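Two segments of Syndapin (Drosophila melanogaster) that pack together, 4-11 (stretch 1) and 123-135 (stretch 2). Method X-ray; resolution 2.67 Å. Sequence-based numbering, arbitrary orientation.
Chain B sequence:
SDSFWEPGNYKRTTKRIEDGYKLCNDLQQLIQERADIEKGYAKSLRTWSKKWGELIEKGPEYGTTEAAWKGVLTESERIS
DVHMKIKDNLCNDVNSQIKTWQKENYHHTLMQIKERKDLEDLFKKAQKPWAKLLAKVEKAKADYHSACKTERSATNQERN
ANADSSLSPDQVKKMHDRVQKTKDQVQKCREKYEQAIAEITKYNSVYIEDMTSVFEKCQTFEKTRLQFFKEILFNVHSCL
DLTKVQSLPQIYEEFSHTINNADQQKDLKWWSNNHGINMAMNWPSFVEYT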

# COMPACT_ATOMS: atom_id res chain seq x y z
N PHE B 4 7.40 43.44 -5.71
CA PHE B 4 8.82 43.14 -5.52
C PHE B 4 9.73 44.37 -5.32
O PHE B 4 10.67 44.37 -4.54
CB PHE B 4 9.32 42.32 -6.72
CG PHE B 4 10.80 42.12 -6.71
CD1 PHE B 4 11.39 41.21 -5.86
CD2 PHE B 4 11.62 42.90 -7.53
CE1 PHE B 4 12.75 41.05 -5.88
CE2 PHE B 4 12.95 42.74 -7.53
CZ PHE B 4 13.53 41.81 -6.72
N TRP B 5 9.47 45.41 -6.09
CA TRP B 5 10.33 46.57 -6.13
C TRP B 5 10.35 47.49 -4.88
O TRP B 5 11.31 48.22 -4.67
CB TRP B 5 10.00 47.31 -7.39
CG TRP B 5 10.43 46.49 -8.55
CD1 TRP B 5 9.64 45.83 -9.43
CD2 TRP B 5 11.78 46.21 -8.92
NE1 TRP B 5 10.41 45.20 -10.37
CE2 TRP B 5 11.73 45.44 -10.09
CE3 TRP B 5 13.03 46.61 -8.42
CZ2 TRP B 5 12.87 45.01 -10.73
CZ3 TRP B 5 14.17 46.19 -9.06
CH2 TRP B 5 14.09 45.39 -10.20
N GLU B 6 9.29 47.36 -4.08
CA GLU B 6 9.08 47.90 -2.74
C GLU B 6 10.07 47.41 -1.66
O GLU B 6 10.45 46.27 -1.64
CB GLU B 6 7.71 47.38 -2.37
CG GLU B 6 6.72 48.38 -1.80
CD GLU B 6 6.50 49.57 -2.68
OE1 GLU B 6 6.20 49.40 -3.91
OE2 GLU B 6 6.61 50.69 -2.13
N PRO B 7 10.48 48.28 -0.74
CA PRO B 7 11.55 47.86 0.19
C PRO B 7 11.18 46.64 1.02
O PRO B 7 10.03 46.50 1.47
CB PRO B 7 11.73 49.07 1.14
CG PRO B 7 11.17 50.20 0.43
CD PRO B 7 10.05 49.67 -0.49
N GLY B 8 12.14 45.75 1.21
CA GLY B 8 11.91 44.53 1.97
C GLY B 8 11.20 43.40 1.23
O GLY B 8 11.21 42.28 1.67
N ASN B 9 10.57 43.69 0.11
CA ASN B 9 9.72 42.72 -0.50
C ASN B 9 10.41 41.61 -1.24
O ASN B 9 9.73 40.73 -1.73
CB ASN B 9 8.71 43.42 -1.41
CG ASN B 9 7.45 43.79 -0.67
OD1 ASN B 9 7.27 43.42 0.47
ND2 ASN B 9 6.58 44.52 -1.31
N TYR B 10 11.73 41.62 -1.29
CA TYR B 10 12.49 40.54 -1.90
C TYR B 10 12.44 39.34 -1.03
O TYR B 10 12.98 38.29 -1.36
CB TYR B 10 13.94 40.93 -2.05
CG TYR B 10 14.56 41.44 -0.79
CD1 TYR B 10 14.66 42.79 -0.53
CD2 TYR B 10 15.05 40.58 0.14
CE1 TYR B 10 15.24 43.26 0.63
CE2 TYR B 10 15.64 41.04 1.28
CZ TYR B 10 15.73 42.38 1.53
OH TYR B 10 16.32 42.78 2.72
N LYS B 11 11.74 39.46 0.08
CA LYS B 11 11.76 38.41 1.05
C LYS B 11 10.91 37.22 0.66
O LYS B 11 11.16 36.13 1.13
CB LYS B 11 11.42 38.97 2.41
CG LYS B 11 12.40 40.04 2.82
CD LYS B 11 12.74 40.07 4.35
CE LYS B 11 12.91 41.55 4.82
NZ LYS B 11 13.70 41.62 6.04
N PHE B 123 20.62 41.23 -1.18
CA PHE B 123 19.53 42.10 -1.62
C PHE B 123 19.54 43.38 -0.81
O PHE B 123 19.25 44.47 -1.30
CB PHE B 123 18.20 41.46 -1.36
CG PHE B 123 17.65 40.68 -2.49
CD1 PHE B 123 17.33 41.30 -3.70
CD2 PHE B 123 17.40 39.33 -2.35
CE1 PHE B 123 16.78 40.57 -4.74
CE2 PHE B 123 16.86 38.62 -3.40
CZ PHE B 123 16.54 39.24 -4.59
N LYS B 124 19.83 43.24 0.47
CA LYS B 124 19.69 44.34 1.35
C LYS B 124 20.72 45.34 0.90
O LYS B 124 20.44 46.50 0.87
CB LYS B 124 19.89 43.89 2.79
CG LYS B 124 19.48 44.87 3.83
CD LYS B 124 20.13 44.55 5.14
CE LYS B 124 19.88 45.67 6.14
NZ LYS B 124 18.40 45.81 6.39
N LYS B 125 21.90 44.86 0.52
CA LYS B 125 22.97 45.73 0.08
C LYS B 125 22.58 46.37 -1.24
O LYS B 125 22.53 47.56 -1.40
CB LYS B 125 24.18 44.89 -0.11
CG LYS B 125 25.45 45.49 0.48
CD LYS B 125 26.70 44.93 -0.20
CE LYS B 125 26.51 45.03 -1.70
NZ LYS B 125 27.84 45.04 -2.29
N ALA B 126 22.26 45.55 -2.20
CA ALA B 126 21.66 46.02 -3.40
C ALA B 126 20.55 47.07 -3.23
O ALA B 126 20.33 47.82 -4.14
CB ALA B 126 21.13 44.84 -4.15
N GLN B 127 19.82 47.12 -2.11
CA GLN B 127 18.62 47.98 -2.06
C GLN B 127 18.90 49.21 -1.23
O GLN B 127 18.21 50.23 -1.37
CB GLN B 127 17.45 47.21 -1.46
CG GLN B 127 16.11 47.87 -1.62
CD GLN B 127 14.98 47.05 -1.07
OE1 GLN B 127 14.93 46.70 0.14
NE2 GLN B 127 14.01 46.75 -1.94
N LYS B 128 19.94 49.15 -0.39
CA LYS B 128 20.24 50.21 0.55
C LYS B 128 20.26 51.64 -0.06
O LYS B 128 19.42 52.46 0.31
CB LYS B 128 21.49 49.89 1.33
CG LYS B 128 21.75 50.85 2.41
CD LYS B 128 23.06 50.57 3.08
CE LYS B 128 22.84 50.63 4.59
NZ LYS B 128 24.11 50.82 5.38
N PRO B 129 21.17 51.93 -1.03
CA PRO B 129 21.14 53.23 -1.72
C PRO B 129 19.76 53.78 -2.03
O PRO B 129 19.43 54.91 -1.66
CB PRO B 129 21.85 52.93 -3.03
CG PRO B 129 22.88 52.02 -2.63
CD PRO B 129 22.25 51.10 -1.59
N TRP B 130 18.97 52.99 -2.71
CA TRP B 130 17.68 53.43 -3.17
C TRP B 130 16.71 53.53 -1.97
O TRP B 130 15.77 54.30 -1.96
CB TRP B 130 17.21 52.40 -4.17
CG TRP B 130 15.99 52.68 -4.83
CD1 TRP B 130 15.84 53.34 -6.01
CD2 TRP B 130 14.70 52.25 -4.45
NE1 TRP B 130 14.50 53.39 -6.36
CE2 TRP B 130 13.79 52.71 -5.42
CE3 TRP B 130 14.22 51.52 -3.37
CZ2 TRP B 130 12.43 52.45 -5.35
CZ3 TRP B 130 12.82 51.29 -3.29
CH2 TRP B 130 11.97 51.74 -4.27
N ALA B 131 16.98 52.77 -0.93
CA ALA B 131 16.15 52.91 0.24
C ALA B 131 16.33 54.31 0.80
O ALA B 131 15.36 54.97 1.07
CB ALA B 131 16.52 51.86 1.26
N LYS B 132 17.58 54.76 0.99
CA LYS B 132 17.88 56.15 1.28
C LYS B 132 17.08 57.10 0.39
O LYS B 132 16.16 57.78 0.85
CB LYS B 132 19.36 56.44 1.06
CG LYS B 132 20.35 55.68 1.95
CD LYS B 132 19.86 55.53 3.40
CE LYS B 132 20.90 54.78 4.26
NZ LYS B 132 22.27 55.26 3.85
N LEU B 133 17.40 57.14 -0.90
CA LEU B 133 16.64 58.06 -1.75
C LEU B 133 15.12 57.94 -1.51
O LEU B 133 14.40 58.92 -1.51
CB LEU B 133 17.09 58.00 -3.23
CG LEU B 133 18.62 57.95 -3.39
CD1 LEU B 133 19.06 57.89 -4.79
CD2 LEU B 133 19.36 59.07 -2.74
N LEU B 134 14.61 56.75 -1.26
CA LEU B 134 13.18 56.65 -0.96
C LEU B 134 12.79 57.38 0.37
O LEU B 134 11.73 58.00 0.45
CB LEU B 134 12.74 55.19 -0.94
CG LEU B 134 11.24 54.97 -0.88
CD1 LEU B 134 10.54 55.23 -2.22
CD2 LEU B 134 11.00 53.60 -0.40
N ALA B 135 13.65 57.26 1.38
CA ALA B 135 13.48 57.87 2.68
C ALA B 135 13.41 59.41 2.52
O ALA B 135 12.42 60.05 2.90
CB ALA B 135 14.62 57.44 3.63
O HOH W 1 12.27 44.39 -2.38

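The helix of stretch 2 meets stretch 1 through side chains spaced along one side, burying 463 Å² in all. At the first residue of stretch 2, the CA-to-CB bond of Phe 123 points toward stretch 1, and the side chain packs against Tyr 10. Their rings lie near parallel, planes at 15°, but slid apart, centroids 4.8 Å apart, so each ring covers the other residue's CB rather than its ring: Tyr 10 CB sits 3.6 Å from the centroid of the Phe 123 ring, and Phe 123 CB 3.5 Å from that of Tyr 10. Phe 123 CE1 also approaches the edge of the Phe 4 ring, 4.0 Å from Phe 4 CZ. Lys 124 adds a smaller contact, its CB 3.7 Å from Tyr 10 OH. One turn on, Gln 127 supplies the polar centre. Its OE1 accepts a nearly straight hydrogen bond from Gly 8 N (3.1 Å, 168°), inside the type II turn from Glu 6 to Asn 9, and lies at the Tyr 10 ring edge, 3.5 Å from CE1. Its NE2 donates to water 1 (3.0 Å to the water O), which donates to Phe 4 O and Glu 6 O, tying the amide to two backbone carbonyls. Trp 130 CH2 comes 3.6 Å from Trp 5 O, while Pro 7 CG lies at the indole edge. Leu 134 CD2 packs 3.5 Å from Pro 7 CG.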